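PDB 3DBO: ribonuclease VapC5 from Mycobacterium tuberculosis, which is the probable toxin of a type II toxin-antitoxin system and shows limited ribonuclease activity in complex with its antitoxin VapB5. Local coordinates for residues B[111-114]-B[115-119]; B[38-41]-B[42-45]; B[52-55]-B[56-60]. All blocks are in the same frame, centred on the assembly; numbering follows the deposited sequence. Where two conformers were deposited one is given.

Contact 1. Residues B[111-114]-B[115-119]; sequences VRIN and DLWIA
Leu-116 N bonds back to Arg-112 O at 2.9 Å, and the bonds from Trp-117 N to Ile-113 O and from Ile-118 N to Asn-114 O repeat the step, so the first turn of helix 113-124 is wound from Arg-112 at the N-cap position. Arg-112 and Asp-115 form a salt bridge across this turn. NH2 of Arg-112 stands 2.8 Å from OD1 of Asp-115 and comes in from above the carboxylate plane. NE of Arg-112 adds a weak bond to OD2 of Asp-115 at 3.3 Å; this oxygen lies in plane at the guanidinium edge. The two planes are 83° apart, so the groups do not meet as a flat pair. A bend at chi3 (-49°) brings the guanidinium round to the acid. NH1 turns elsewhere, to Glu-57 and to the backbone of the other protein chain. Beside the bridge, Val-111 CG1 packs 3.8 Å from Asp-115 CB and also touches Leu-116 CB. Ile-113 and Trp-117 run side by side, with Ile-113 CG1 4.1 Å from Trp-117 NE1. Asn-114 approaches the same indole: its OD1 is 4.1 Å from Trp-117 CD1, with the amide plane turned 65° from the ring. Its ND2 is bonded to Glu-57. Ile-118 curls back, placing CG1 3.5 Å from Asn-114 O. The indole also stacks with Trp-97 of helix 91-107. Asp-115 OD2 lies close to Asp-135 OD2, and Asp-135 also takes a hydrogen bond from the backbone N of Arg-112. Asp-115 is a predicted magnesium ligand together with Asp-26. The acidic cluster and its helix are consistent with the active site of a PIN-domain nuclease, here with Arg-112 salt-bridged to the predicted metal ligand Asp-115.

Contact 2. Residues B[38-41]-B[42-45]; sequences QLDE and ALIP
Leu-43 N bonds to Asp-40 O at 3.2 Å, and Ile-44 N follows with a bond to Glu-41 O at 3.1 Å. Both reach back three residues, which makes one short 3-10 turn. Before the turn the chain bends at Asp-40, the centre of an inverse gamma turn. Just upstream, NE2 of Gln-38 bonds to Leu-39 O at 3.0 Å.

Around this backbone the side chains pair off along the turn. Asp-40 holds its CG anti to the backbone N (chi1 -173°), which brings the carboxylate forward over the start of the turn. One oxygen goes to each neighbour: OD1 of Asp-40 rests 3.7 Å from Ala-42 CB, and OD2 of Asp-40 the same 3.7 Å from Leu-43 CD2. The Asp-40 and Leu-43 side chains meet at a slant. Glu-41 and Ile-44 instead lie alongside each other and point the same way. The bend of Glu-41 at chi2 (-86°) turns its carboxylate back, so that OE1 of Glu-41 is 4.0 Å from the methyl CD1 of Ile-44. Ile-44 CD1 also touches the CA of Glu-41. CB of Ile-44 is 3.6 Å from Glu-41 O, so the Ile-44 side chain lies against the carbonyl that its own N is bonded to.

The turn belongs to the connection from strand 22-25 to strand 47-51, shortly after the unmodelled residues 33-37. A backbone bond between Asp-40 and Val-150, with Leu-43 packed on Val-150, joins it to the C-terminal end of the chain. Leu-39, Glu-41 and Ile-44 pack on apolar side chains of the other protein chain, while Pro-45 leads toward strand 47-51 and touches Pro-20.

Contact 3. Residues B[52-55]-B[56-60]; sequences VVTL and AELRV. With NA (sodium ion), chain C.
Thr-54 and Leu-58 lie side by side on one flank of helix 52-64 and point the same way. The contact runs through methyl groups, with Thr-54 CG2 3.7 Å from Leu-58 CD1. Leu-58 CG also comes within 3.3 Å of Thr-54 O, the acceptor for Leu-58 N at 2.9 Å. The two branches of Thr-54 divide the work. CG2 is anti to the backbone N and faces Leu-58, while OG1 lies beside that nitrogen (chi1 -67°) and binds the sodium ion at 2.6 Å. Thr-51 OG1 and Leu-25 O complete the protein ligands of this ion, and Thr-54 OG1 also bonds to Thr-27.

Val-53 and Glu-57 form a second parallel pair. Val-53 CG1 lies 4.1 Å from Glu-57 CD, and the Glu-57 CG passes 3.3 Å from Val-53 O, which accepts the bond from Glu-57 N. The extended chain of Glu-57 carries its carboxylate on to other partners: OE1 bonds to Thr-27 OG1, and OE2 meets the polar groups of segment 111-114. Round the helix, Ala-56 CB sits 3.4 Å from Val-53 O. Leu-55 packs on Leu-78 of helix 68-79.

Thr-54 and Glu-57 both lie near predicted magnesium ligands, Asp-26 and Asp-115 respectively. An acidic residue on this helix is consistent with the clustered acids of a PIN-domain active site.

In the fold
From the N terminus, contact 2 comes first, in the connection from strand 22-25 to strand 47-51. Contact 3 follows at the start of helix 52-64, directly after strand 47-51. Contact 1 comes last, at the start of helix 113-124. Each is local, so none closes a long loop; they run in series and none nests in or crosses another. Contacts 1 and 3 touch through polar bonds from Glu-57 and through Val-53 packed on Ile-118. They tie two helix starts together at the predicted magnesium site. Contact 2 stays apart, with centres 21 Å from contact 1 and 22 Å from contact 3. It borders the C terminus. All three also meet the other protein chain.

Contact 1. Residues B[111-114]-B[115-119]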
loop_
_atom_site.group_PDB
_atom_site.type_symbol
_atom_site.label_atom_id
_atom_site.label_comp_id
_atom_site.label_asym_id
_atom_site.label_seq_id
_atom_site.Cartn_x
_atom_site.Cartn_y
_atom_site.Cartn_z
ATOM N N VAL B 111 9.046 -5.107 -10.054
ATOM C CA VAL B 111 8.032 -4.687 -9.080
ATOM C C VAL B 111 7.014 -3.862 -9.904
ATOM O O VAL B 111 7.451 -3.125 -10.782
ATOM C CB VAL B 111 8.715 -3.796 -7.972
ATOM C CG1 VAL B 111 7.722 -3.031 -7.151
ATOM C CG2 VAL B 111 9.655 -4.645 -7.042
ATOM N N ARG B 112 5.703 -3.979 -9.640
ATOM C CA ARG B 112 4.660 -3.080 -10.231
ATOM C C ARG B 112 5.150 -1.657 -10.009
ATOM O O ARG B 112 5.623 -1.339 -8.910
ATOM C CB ARG B 112 3.332 -3.135 -9.430
ATOM C CG ARG B 112 2.318 -4.288 -9.612
ATOM C CD ARG B 112 0.879 -3.779 -9.233
ATOM N NE ARG B 112 0.789 -3.059 -7.944
ATOM C CZ ARG B 112 -0.015 -2.018 -7.699
ATOM N NH1 ARG B 112 -0.797 -1.529 -8.655
ATOM N NH2 ARG B 112 -0.025 -1.437 -6.502
ATOM N N ILE B 113 5.027 -0.779 -11.004
ATOM C CA ILE B 113 5.570 0.576 -10.824
ATOM C C ILE B 113 4.920 1.324 -9.644
ATOM O O ILE B 113 5.606 2.039 -8.911
ATOM C CB ILE B 113 5.583 1.418 -12.135
ATOM C CG1 ILE B 113 6.493 2.641 -11.973
ATOM C CG2 ILE B 113 4.185 1.854 -12.524
ATOM C CD1 ILE B 113 6.881 3.320 -13.286
ATOM N N ASN B 114 3.617 1.136 -9.442
ATOM C CA ASN B 114 2.934 1.808 -8.352
ATOM C C ASN B 114 3.386 1.247 -7.001
ATOM O O ASN B 114 3.510 1.995 -6.049
ATOM C CB ASN B 114 1.423 1.739 -8.501
ATOM C CG ASN B 114 0.856 2.920 -9.280
ATOM O OD1 ASN B 114 1.601 3.765 -9.796
ATOM N ND2 ASN B 114 -0.477 2.988 -9.353
ATOM N N ASP B 115 3.675 -0.055 -6.946
ATOM C CA ASP B 115 4.301 -0.623 -5.735
ATOM C C ASP B 115 5.695 -0.068 -5.482
ATOM O O ASP B 115 6.066 0.168 -4.331
ATOM C CB ASP B 115 4.326 -2.164 -5.757
ATOM C CG ASP B 115 2.978 -2.769 -5.343
ATOM O OD1 ASP B 115 2.103 -2.022 -4.826
ATOM O OD2 ASP B 115 2.788 -3.985 -5.530
ATOM N N LEU B 116 6.445 0.208 -6.547
ATOM C CA LEU B 116 7.779 0.819 -6.363
ATOM C C LEU B 116 7.687 2.225 -5.772
ATOM O O LEU B 116 8.491 2.590 -4.903
ATOM C CB LEU B 116 8.584 0.825 -7.670
ATOM C CG LEU B 116 10.078 1.174 -7.520
ATOM C CD1 LEU B 116 10.836 0.194 -6.559
ATOM C CD2 LEU B 116 10.701 1.179 -8.935
ATOM N N TRP B 117 6.704 3.011 -6.225
ATOM C CA TRP B 117 6.406 4.312 -5.603
ATOM C C TRP B 117 6.071 4.182 -4.109
ATOM O O TRP B 117 6.557 4.942 -3.292
ATOM C CB TRP B 117 5.285 5.058 -6.368
ATOM C CG TRP B 117 5.747 5.646 -7.698
ATOM C CD1 TRP B 117 5.339 5.301 -8.955
ATOM C CD2 TRP B 117 6.686 6.710 -7.855
ATOM N NE1 TRP B 117 5.984 6.104 -9.909
ATOM C CE2 TRP B 117 6.822 6.962 -9.245
ATOM C CE3 TRP B 117 7.446 7.465 -6.948
ATOM C CZ2 TRP B 117 7.694 7.951 -9.754
ATOM C CZ3 TRP B 117 8.325 8.456 -7.460
ATOM C CH2 TRP B 117 8.415 8.690 -8.847
ATOM N N ILE B 118 5.248 3.205 -3.756
ATOM C CA ILE B 118 4.954 2.947 -2.347
ATOM C C ILE B 118 6.226 2.642 -1.549
ATOM O O ILE B 118 6.470 3.272 -0.512
ATOM C CB ILE B 118 3.909 1.833 -2.187
ATOM C CG1 ILE B 118 2.553 2.328 -2.724
ATOM C CG2 ILE B 118 3.742 1.461 -0.692
ATOM C CD1 ILE B 118 1.530 1.170 -2.917
ATOM N N ALA B 119 7.032 1.705 -2.054
ATOM C CA ALA B 119 8.286 1.317 -1.414
ATOM C C ALA B 119 9.240 2.509 -1.323
ATOM O O ALA B 119 9.904 2.692 -0.300
ATOM C CB ALA B 119 8.936 0.183 -2.178
#

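Contact 2. Residues B[38-41]-B[42-45]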
loop_
_atom_site.group_PDB
_atom_site.type_symbol
_atom_site.label_atom_id
_atom_site.label_comp_id
_atom_site.label_asym_id
_atom_site.label_seq_id
_atom_site.Cartn_x
_atom_site.Cartn_y
_atom_site.Cartn_z
ATOM N N GLN B 38 -8.053 -13.132 6.972
ATOM C CA GLN B 38 -7.672 -12.143 7.986
ATOM C C GLN B 38 -6.176 -11.811 7.968
ATOM O O GLN B 38 -5.358 -12.645 7.588
ATOM C CB GLN B 38 -8.061 -12.610 9.386
ATOM C CG GLN B 38 -8.007 -11.478 10.410
ATOM C CD GLN B 38 -7.759 -11.964 11.822
ATOM O OE1 GLN B 38 -8.664 -11.952 12.660
ATOM N NE2 GLN B 38 -6.527 -12.397 12.094
ATOM N N LEU B 39 -5.831 -10.595 8.397
ATOM C CA LEU B 39 -4.440 -10.145 8.416
ATOM C C LEU B 39 -3.716 -10.656 9.648
ATOM O O LEU B 39 -4.345 -10.976 10.665
ATOM C CB LEU B 39 -4.346 -8.612 8.369
ATOM C CG LEU B 39 -5.091 -7.909 7.235
ATOM C CD1 LEU B 39 -5.050 -6.410 7.439
ATOM C CD2 LEU B 39 -4.516 -8.294 5.875
ATOM N N ASP B 40 -2.392 -10.733 9.548
ATOM C CA ASP B 40 -1.556 -11.086 10.687
ATOM C C ASP B 40 -1.346 -9.854 11.557
ATOM O O ASP B 40 -0.337 -9.151 11.424
ATOM C CB ASP B 40 -0.227 -11.653 10.195
ATOM C CG ASP B 40 0.635 -12.212 11.314
ATOM O OD1 ASP B 40 0.397 -11.906 12.508
ATOM O OD2 ASP B 40 1.576 -12.962 10.975
ATOM N N GLU B 41 -2.295 -9.612 12.464
ATOM C CA GLU B 41 -2.349 -8.371 13.248
ATOM C C GLU B 41 -1.128 -8.147 14.122
ATOM O O GLU B 41 -0.702 -7.003 14.301
ATOM C CB GLU B 41 -3.614 -8.313 14.128
ATOM C CG GLU B 41 -4.855 -9.012 13.554
ATOM C CD GLU B 41 -5.678 -8.142 12.627
ATOM O OE1 GLU B 41 -5.208 -7.846 11.511
ATOM O OE2 GLU B 41 -6.809 -7.777 13.011
ATOM N N ALA B 42 -0.573 -9.232 14.666
ATOM C CA ALA B 42 0.622 -9.175 15.516
ATOM C C ALA B 42 1.796 -8.422 14.887
ATOM O O ALA B 42 2.595 -7.809 15.601
ATOM C CB ALA B 42 1.058 -10.590 15.916
ATOM N N LEU B 43 1.892 -8.474 13.558
ATOM C CA LEU B 43 3.017 -7.869 12.819
ATOM C C LEU B 43 2.789 -6.425 12.370
ATOM O O LEU B 43 3.727 -5.767 11.911
ATOM C CB LEU B 43 3.367 -8.727 11.609
ATOM C CG LEU B 43 4.486 -9.763 11.730
ATOM C CD1 LEU B 43 4.449 -10.562 13.017
ATOM C CD2 LEU B 43 4.387 -10.671 10.538
ATOM N N ILE B 44 1.559 -5.935 12.511
ATOM C CA ILE B 44 1.252 -4.537 12.170
ATOM C C ILE B 44 1.892 -3.643 13.225
ATOM O O ILE B 44 1.727 -3.885 14.428
ATOM C CB ILE B 44 -0.268 -4.288 12.053
ATOM C CG1 ILE B 44 -0.869 -5.192 10.976
ATOM C CG2 ILE B 44 -0.574 -2.798 11.760
ATOM C CD1 ILE B 44 -2.388 -5.092 10.830
ATOM N N PRO B 45 2.667 -2.631 12.796
ATOM C CA PRO B 45 3.256 -1.701 13.754
ATOM C C PRO B 45 2.188 -0.967 14.542
ATOM O O PRO B 45 1.003 -0.969 14.165
ATOM C CB PRO B 45 4.045 -0.729 12.867
ATOM C CG PRO B 45 4.353 -1.507 11.651
ATOM C CD PRO B 45 3.173 -2.401 11.432
#

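Contact 3. Residues B[52-55]-B[56-60]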
loop_
_atom_site.group_PDB
_atom_site.type_symbol
_atom_site.label_atom_id
_atom_site.label_comp_id
_atom_site.label_asym_id
_atom_site.label_seq_id
_atom_site.Cartn_x
_atom_site.Cartn_y
_atom_site.Cartn_z
ATOM N N VAL B 52 -0.282 8.194 -0.965
ATOM C CA VAL B 52 -1.176 8.714 -1.997
ATOM C C VAL B 52 -1.443 7.696 -3.091
ATOM O O VAL B 52 -2.478 7.774 -3.764
ATOM C CB VAL B 52 -0.590 10.025 -2.622
ATOM C CG1 VAL B 52 -0.720 11.171 -1.608
ATOM C CG2 VAL B 52 0.873 9.837 -3.071
ATOM N N VAL B 53 -0.516 6.752 -3.279
ATOM C CA VAL B 53 -0.700 5.719 -4.310
ATOM C C VAL B 53 -1.916 4.861 -3.934
ATOM O O VAL B 53 -2.728 4.513 -4.796
ATOM C CB VAL B 53 0.567 4.844 -4.476
ATOM C CG1 VAL B 53 0.331 3.718 -5.442
ATOM C CG2 VAL B 53 1.770 5.761 -4.929
ATOM N N THR B 54 -2.003 4.485 -2.657
ATOM C CA THR B 54 -3.142 3.687 -2.182
ATOM C C THR B 54 -4.422 4.507 -2.219
ATOM O O THR B 54 -5.466 3.977 -2.606
ATOM C CB THR B 54 -2.891 3.107 -0.781
ATOM O OG1 THR B 54 -1.838 2.140 -0.875
ATOM C CG2 THR B 54 -4.165 2.428 -0.210
ATOM N N LEU B 55 -4.356 5.785 -1.850
ATOM C CA LEU B 55 -5.537 6.678 -1.996
ATOM C C LEU B 55 -6.055 6.605 -3.451
ATOM O O LEU B 55 -7.245 6.411 -3.698
ATOM C CB LEU B 55 -5.189 8.132 -1.594
ATOM C CG LEU B 55 -6.328 9.153 -1.696
ATOM C CD1 LEU B 55 -7.551 8.730 -0.918
ATOM C CD2 LEU B 55 -5.880 10.595 -1.295
ATOM N N ALA B 56 -5.139 6.731 -4.409
ATOM C CA ALA B 56 -5.482 6.656 -5.829
ATOM C C ALA B 56 -6.090 5.308 -6.223
ATOM O O ALA B 56 -7.084 5.233 -6.941
ATOM C CB ALA B 56 -4.227 6.919 -6.673
ATOM N N GLU B 57 -5.463 4.233 -5.754
ATOM C CA GLU B 57 -5.885 2.900 -6.135
ATOM C C GLU B 57 -7.255 2.519 -5.564
ATOM O O GLU B 57 -8.078 1.942 -6.271
ATOM C CB GLU B 57 -4.796 1.892 -5.776
ATOM C CG GLU B 57 -3.624 2.029 -6.760
ATOM C CD GLU B 57 -2.512 1.013 -6.548
ATOM O OE1 GLU B 57 -2.400 0.454 -5.433
ATOM O OE2 GLU B 57 -1.734 0.780 -7.511
ATOM N N LEU B 58 -7.491 2.885 -4.310
ATOM C CA LEU B 58 -8.815 2.674 -3.678
ATOM C C LEU B 58 -9.893 3.513 -4.378
ATOM O O LEU B 58 -11.016 3.055 -4.572
ATOM C CB LEU B 58 -8.754 2.970 -2.175
ATOM C CG LEU B 58 -7.832 2.043 -1.356
ATOM C CD1 LEU B 58 -7.871 2.490 0.087
ATOM C CD2 LEU B 58 -8.269 0.579 -1.526
ATOM N N ARG B 59 -9.520 4.716 -4.809
ATOM C CA ARG B 59 -10.468 5.581 -5.517
ATOM C C ARG B 59 -10.811 5.020 -6.888
ATOM O O ARG B 59 -11.968 4.991 -7.275
ATOM C CB ARG B 59 -9.950 7.015 -5.584
ATOM C CG ARG B 59 -11.009 8.050 -5.935
ATOM C CD ARG B 59 -10.399 9.452 -5.944
ATOM N NE ARG B 59 -11.460 10.459 -5.917
ATOM C CZ ARG B 59 -12.009 10.998 -7.002
ATOM N NH1 ARG B 59 -11.578 10.666 -8.223
ATOM N NH2 ARG B 59 -12.995 11.884 -6.873
ATOM N N VAL B 60 -9.815 4.553 -7.636
ATOM C CA VAL B 60 -10.108 3.919 -8.912
ATOM C C VAL B 60 -10.990 2.679 -8.704
ATOM O O VAL B 60 -11.907 2.413 -9.504
ATOM C CB VAL B 60 -8.814 3.365 -9.574
ATOM C CG1 VAL B 60 -9.165 2.396 -10.720
ATOM C CG2 VAL B 60 -7.950 4.477 -10.072
HETATM NA NA NA C . 0.454 2.935 0.049
#